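Local coordinates for gram-negative insecticidal protein (Chromobacterium piscinae, PDB 6FBM) that is an insecticidal toxin of the MACPF (membrane-attack-complex/perforin) family that probably acts by forming pores in membranes, at residues L10-D24 / S34-L47. Residues are numbered along the deposited sequence; the frame is centred on the assembly and turned at random.
Sequences LGNLPGVTSMGMGYD and SLLGQPLFDFGGEL
Met-21 and Leu-35 meet across a short antiparallel pairing that shows how a hairpin with few backbone bonds is completed by its side chains. The side chain of Met-21 can be followed atom by atom. Its CB rests 3.7 Å from Leu-35 CD2, the two side chains crossing at about a right angle. CG stays beside that methyl, and bends at chi2 (-51°) and chi3 (101°) then carry the chain to the corner at Gly-37 and Gln-38. There SD passes near Leu-36 O, and CE ends 3.4 Å from Pro-39 CB, alongside the proline ring. The other methyl of Leu-35, CD1, reaches Ser-18, so one leucine spans the turn and the strand.

Two firm backbone bonds lie farther along: Leu-36 N donates to Gly-22 O and Asp-24 N to Ser-34 O, each at 2.9 Å. Beside them, Ser-34 CB lies over one face of the Tyr-23 ring as a CH-pi contact, 4.0 Å from the centroid, while Leu-35 CD2 comes to the ring's edge. The Tyr-23 hydroxyl is tied to Leu-28 O and Ser-31 N in the connecting loop, which fixes the far end of the ring.

At the other end Gly-20 CA lies in plane at the edges of both the Phe-41 and Phe-43 rings. Strands 21-23 and 35-39 thus form a beta hairpin, added through strand 170-177 to the edge of the large antiparallel sheet, which is probably the bent central sheet of the MACPF fold.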
loop_
_atom_site.group_PDB
_atom_site.type_symbol
_atom_site.label_atom_id
_atom_site.label_comp_id
_atom_site.label_asym_id
_atom_site.label_seq_id
_atom_site.Cartn_x
_atom_site.Cartn_y
_atom_site.Cartn_z
ATOM N N LEU A 10 18.780 -1.526 -18.861
ATOM C CA LEU A 10 18.204 -1.078 -20.090
ATOM C C LEU A 10 17.039 -0.143 -19.902
ATOM O O LEU A 10 16.362 0.090 -20.880
ATOM C CB LEU A 10 17.749 -2.280 -20.931
ATOM C CG LEU A 10 18.875 -3.226 -21.410
ATOM C CD1 LEU A 10 18.319 -4.497 -22.020
ATOM C CD2 LEU A 10 19.834 -2.575 -22.398
ATOM N N GLY A 11 16.846 0.449 -18.723
ATOM C CA GLY A 11 15.765 1.410 -18.541
ATOM C C GLY A 11 14.443 0.747 -18.187
ATOM O O GLY A 11 14.337 -0.477 -18.155
ATOM N N ASN A 12 13.440 1.563 -17.941
ATOM C CA ASN A 12 12.179 1.077 -17.395
ATOM C C ASN A 12 11.010 1.138 -18.401
ATOM O O ASN A 12 9.868 0.914 -18.010
ATOM C CB ASN A 12 11.820 1.901 -16.136
ATOM C CG ASN A 12 11.455 3.331 -16.481
ATOM O OD1 ASN A 12 11.872 3.845 -17.506
ATOM N ND2 ASN A 12 10.753 3.970 -15.623
ATOM N N LEU A 13 11.276 1.449 -19.671
ATOM C CA LEU A 13 10.209 1.533 -20.659
ATOM C C LEU A 13 9.752 0.112 -20.931
ATOM O O LEU A 13 10.551 -0.715 -21.305
ATOM C CB LEU A 13 10.699 2.126 -21.974
ATOM C CG LEU A 13 9.646 2.254 -23.094
ATOM C CD1 LEU A 13 8.664 3.416 -22.837
ATOM C CD2 LEU A 13 10.373 2.373 -24.434
ATOM N N PRO A 14 8.454 -0.172 -20.709
ATOM C CA PRO A 14 7.982 -1.512 -21.003
ATOM C C PRO A 14 8.215 -1.909 -22.471
ATOM O O PRO A 14 8.065 -1.092 -23.398
ATOM C CB PRO A 14 6.490 -1.416 -20.688
ATOM C CG PRO A 14 6.377 -0.382 -19.644
ATOM C CD PRO A 14 7.419 0.646 -20.014
ATOM N N GLY A 15 8.644 -3.155 -22.646
ATOM C CA GLY A 15 9.027 -3.679 -23.942
ATOM C C GLY A 15 10.523 -3.770 -24.145
ATOM O O GLY A 15 10.990 -4.630 -24.906
ATOM N N VAL A 16 11.289 -2.914 -23.472
ATOM C CA VAL A 16 12.709 -2.846 -23.731
ATOM C C VAL A 16 13.401 -4.188 -23.576
ATOM O O VAL A 16 14.325 -4.477 -24.328
ATOM C CB VAL A 16 13.410 -1.798 -22.847
ATOM C CG1 VAL A 16 14.920 -1.893 -22.985
ATOM C CG2 VAL A 16 13.028 -0.394 -23.280
ATOM N N THR A 17 12.966 -5.003 -22.617
ATOM C CA THR A 17 13.604 -6.292 -22.335
ATOM C C THR A 17 13.335 -7.296 -23.422
ATOM O O THR A 17 14.014 -8.307 -23.484
ATOM C CB THR A 17 13.112 -6.930 -21.026
ATOM O OG1 THR A 17 11.690 -7.125 -21.103
ATOM C CG2 THR A 17 13.455 -6.044 -19.816
ATOM N N SER A 18 12.321 -7.043 -24.246
ATOM C CA SER A 18 12.032 -7.921 -25.379
ATOM C C SER A 18 12.876 -7.632 -26.604
ATOM O O SER A 18 12.984 -8.480 -27.461
ATOM C CB SER A 18 10.568 -7.815 -25.757
ATOM O OG SER A 18 9.779 -8.164 -24.652
ATOM N N MET A 19 13.460 -6.443 -26.679
ATOM C CA MET A 19 14.139 -6.018 -27.880
ATOM C C MET A 19 15.479 -6.730 -28.049
ATOM O O MET A 19 16.237 -6.940 -27.087
ATOM C CB MET A 19 14.327 -4.516 -27.887
ATOM C CG MET A 19 13.016 -3.740 -27.845
ATOM S SD MET A 19 11.732 -4.306 -28.992
ATOM C CE MET A 19 12.452 -3.770 -30.562
ATOM N N GLY A 20 15.731 -7.185 -29.267
ATOM C CA GLY A 20 16.969 -7.850 -29.556
ATOM C C GLY A 20 17.083 -9.235 -28.967
ATOM O O GLY A 20 18.178 -9.773 -28.874
ATOM N N MET A 21 15.962 -9.816 -28.567
ATOM C CA MET A 21 15.949 -11.161 -28.036
ATOM C C MET A 21 15.704 -12.069 -29.205
ATOM O O MET A 21 14.936 -11.715 -30.111
ATOM C CB MET A 21 14.787 -11.390 -27.085
ATOM C CG MET A 21 14.880 -10.837 -25.679
ATOM S SD MET A 21 16.390 -11.261 -24.765
ATOM C CE MET A 21 17.205 -9.700 -25.002
ATOM N N GLY A 22 16.296 -13.268 -29.142
ATOM C CA GLY A 22 15.858 -14.359 -30.000
ATOM C C GLY A 22 14.383 -14.675 -29.835
ATOM O O GLY A 22 13.812 -14.480 -28.756
ATOM N N TYR A 23 13.761 -15.145 -30.913
ATOM C CA TYR A 23 12.348 -15.477 -30.894
ATOM C C TYR A 23 12.107 -16.850 -31.456
ATOM O O TYR A 23 12.690 -17.206 -32.481
ATOM C CB TYR A 23 11.541 -14.481 -31.677
ATOM C CG TYR A 23 10.099 -14.496 -31.327
ATOM C CD1 TYR A 23 9.631 -13.754 -30.272
ATOM C CD2 TYR A 23 9.187 -15.251 -32.049
ATOM C CE1 TYR A 23 8.294 -13.750 -29.940
ATOM C CE2 TYR A 23 7.835 -15.248 -31.716
ATOM C CZ TYR A 23 7.396 -14.494 -30.662
ATOM O OH TYR A 23 6.068 -14.453 -30.300
ATOM N N ASP A 24 11.232 -17.597 -30.789
ATOM C CA ASP A 24 10.790 -18.865 -31.299
ATOM C C ASP A 24 9.710 -18.605 -32.347
ATOM O O ASP A 24 8.537 -18.437 -32.036
ATOM C CB ASP A 24 10.254 -19.747 -30.179
ATOM C CG ASP A 24 9.803 -21.106 -30.678
ATOM O OD1 ASP A 24 9.865 -21.369 -31.911
ATOM O OD2 ASP A 24 9.367 -21.909 -29.817
ATOM N N SER A 34 7.350 -16.420 -26.002
ATOM C CA SER A 34 8.179 -17.060 -27.010
ATOM C C SER A 34 9.543 -16.376 -27.231
ATOM O O SER A 34 10.251 -16.702 -28.219
ATOM C CB SER A 34 7.413 -17.159 -28.319
ATOM O OG SER A 34 6.358 -18.073 -28.180
ATOM N N LEU A 35 9.918 -15.455 -26.333
ATOM C CA LEU A 35 11.282 -14.943 -26.309
ATOM C C LEU A 35 12.223 -16.022 -25.801
ATOM O O LEU A 35 11.819 -16.873 -25.040
ATOM C CB LEU A 35 11.409 -13.705 -25.423
ATOM C CG LEU A 35 10.570 -12.503 -25.824
ATOM C CD1 LEU A 35 10.531 -11.508 -24.680
ATOM C CD2 LEU A 35 11.090 -11.862 -27.079
ATOM N N LEU A 36 13.456 -15.986 -26.272
ATOM C CA LEU A 36 14.453 -16.998 -25.972
ATOM C C LEU A 36 15.545 -16.349 -25.176
ATOM O O LEU A 36 15.779 -15.152 -25.298
ATOM C CB LEU A 36 15.034 -17.587 -27.242
ATOM C CG LEU A 36 14.043 -18.282 -28.182
ATOM C CD1 LEU A 36 14.831 -18.691 -29.440
ATOM C CD2 LEU A 36 13.373 -19.495 -27.519
ATOM N N GLY A 37 16.257 -17.172 -24.416
ATOM C CA GLY A 37 16.983 -16.740 -23.229
ATOM C C GLY A 37 17.962 -15.602 -23.351
ATOM O O GLY A 37 17.744 -14.531 -22.771
ATOM N N GLN A 38 19.056 -15.847 -24.079
ATOM C CA GLN A 38 20.213 -14.929 -24.100
ATOM C C GLN A 38 19.953 -13.667 -24.918
ATOM O O GLN A 38 19.548 -13.771 -26.084
ATOM C CB GLN A 38 21.524 -15.598 -24.585
ATOM C CG GLN A 38 22.079 -16.552 -23.556
ATOM C CD GLN A 38 22.025 -18.016 -23.966
ATOM O OE1 GLN A 38 21.093 -18.462 -24.643
ATOM N NE2 GLN A 38 23.029 -18.763 -23.551
ATOM N N PRO A 39 20.164 -12.464 -24.320
ATOM C CA PRO A 39 20.220 -11.242 -25.149
ATOM C C PRO A 39 21.353 -11.320 -26.173
ATOM O O PRO A 39 22.411 -11.838 -25.867
ATOM C CB PRO A 39 20.482 -10.122 -24.129
ATOM C CG PRO A 39 19.981 -10.666 -22.832
ATOM C CD PRO A 39 20.284 -12.150 -22.884
ATOM N N LEU A 40 21.098 -10.836 -27.378
ATOM C CA LEU A 40 22.051 -10.954 -28.475
ATOM C C LEU A 40 22.974 -9.771 -28.520
ATOM O O LEU A 40 24.104 -9.882 -28.989
ATOM C CB LEU A 40 21.311 -11.052 -29.808
ATOM C CG LEU A 40 20.818 -12.442 -30.232
ATOM C CD1 LEU A 40 20.306 -13.324 -29.091
ATOM C CD2 LEU A 40 19.764 -12.274 -31.317
ATOM N N PHE A 41 22.507 -8.628 -28.028
ATOM C CA PHE A 41 23.191 -7.378 -28.241
ATOM C C PHE A 41 23.486 -6.695 -26.937
ATOM O O PHE A 41 22.895 -7.004 -25.912
ATOM C CB PHE A 41 22.355 -6.471 -29.121
ATOM C CG PHE A 41 21.835 -7.138 -30.357
ATOM C CD1 PHE A 41 22.673 -7.381 -31.421
ATOM C CD2 PHE A 41 20.521 -7.537 -30.446
ATOM C CE1 PHE A 41 22.201 -7.989 -32.580
ATOM C CE2 PHE A 41 20.043 -8.156 -31.585
ATOM C CZ PHE A 41 20.891 -8.383 -32.655
ATOM N N ASP A 42 24.462 -5.799 -26.999
ATOM C CA ASP A 42 24.846 -4.920 -25.918
ATOM C C ASP A 42 24.394 -3.571 -26.463
ATOM O O ASP A 42 24.979 -3.073 -27.410
ATOM C CB ASP A 42 26.368 -4.972 -25.737
ATOM C CG ASP A 42 26.891 -3.955 -24.702
ATOM O OD1 ASP A 42 26.119 -3.168 -24.116
ATOM O OD2 ASP A 42 28.112 -3.940 -24.435
ATOM N N PHE A 43 23.351 -2.995 -25.874
ATOM C CA PHE A 43 22.722 -1.787 -26.430
ATOM C C PHE A 43 23.310 -0.459 -25.952
ATOM O O PHE A 43 22.774 0.600 -26.289
ATOM C CB PHE A 43 21.211 -1.824 -26.183
ATOM C CG PHE A 43 20.496 -2.836 -27.011
ATOM C CD1 PHE A 43 20.398 -2.669 -28.380
ATOM C CD2 PHE A 43 19.913 -3.949 -26.423
ATOM C CE1 PHE A 43 19.739 -3.603 -29.141
ATOM C CE2 PHE A 43 19.241 -4.878 -27.183
ATOM C CZ PHE A 43 19.148 -4.708 -28.535
ATOM N N GLY A 44 24.405 -0.523 -25.187
ATOM C CA GLY A 44 25.019 0.645 -24.580
ATOM C C GLY A 44 24.285 0.972 -23.291
ATOM O O GLY A 44 23.031 0.729 -23.159
ATOM N N GLY A 45 25.045 1.502 -22.335
ATOM C CA GLY A 45 24.493 1.889 -21.038
ATOM C C GLY A 45 23.898 3.284 -21.028
ATOM O O GLY A 45 23.267 3.652 -20.036
ATOM N N GLU A 46 24.074 4.046 -22.116
ATOM C CA GLU A 46 23.483 5.358 -22.210
ATOM C C GLU A 46 21.985 5.206 -22.496
ATOM O O GLU A 46 21.573 4.395 -23.331
ATOM C CB GLU A 46 24.151 6.224 -23.285
ATOM C CG GLU A 46 25.618 6.539 -23.038
ATOM C CD GLU A 46 26.585 5.652 -23.835
ATOM O OE1 GLU A 46 26.202 4.551 -24.350
ATOM O OE2 GLU A 46 27.775 6.070 -23.955
ATOM N N LEU A 47 21.196 6.021 -21.802
ATOM C CA LEU A 47 19.758 5.945 -21.850
ATOM C C LEU A 47 19.164 7.291 -22.226
ATOM O O LEU A 47 19.683 8.346 -21.838
ATOM C CB LEU A 47 19.181 5.522 -20.485
ATOM C CG LEU A 47 19.708 4.209 -19.899
ATOM C CD1 LEU A 47 19.199 3.999 -18.499
ATOM C CD2 LEU A 47 19.372 3.024 -20.795
HETATM O O HOH W 1 7.595 -20.505 -27.150
#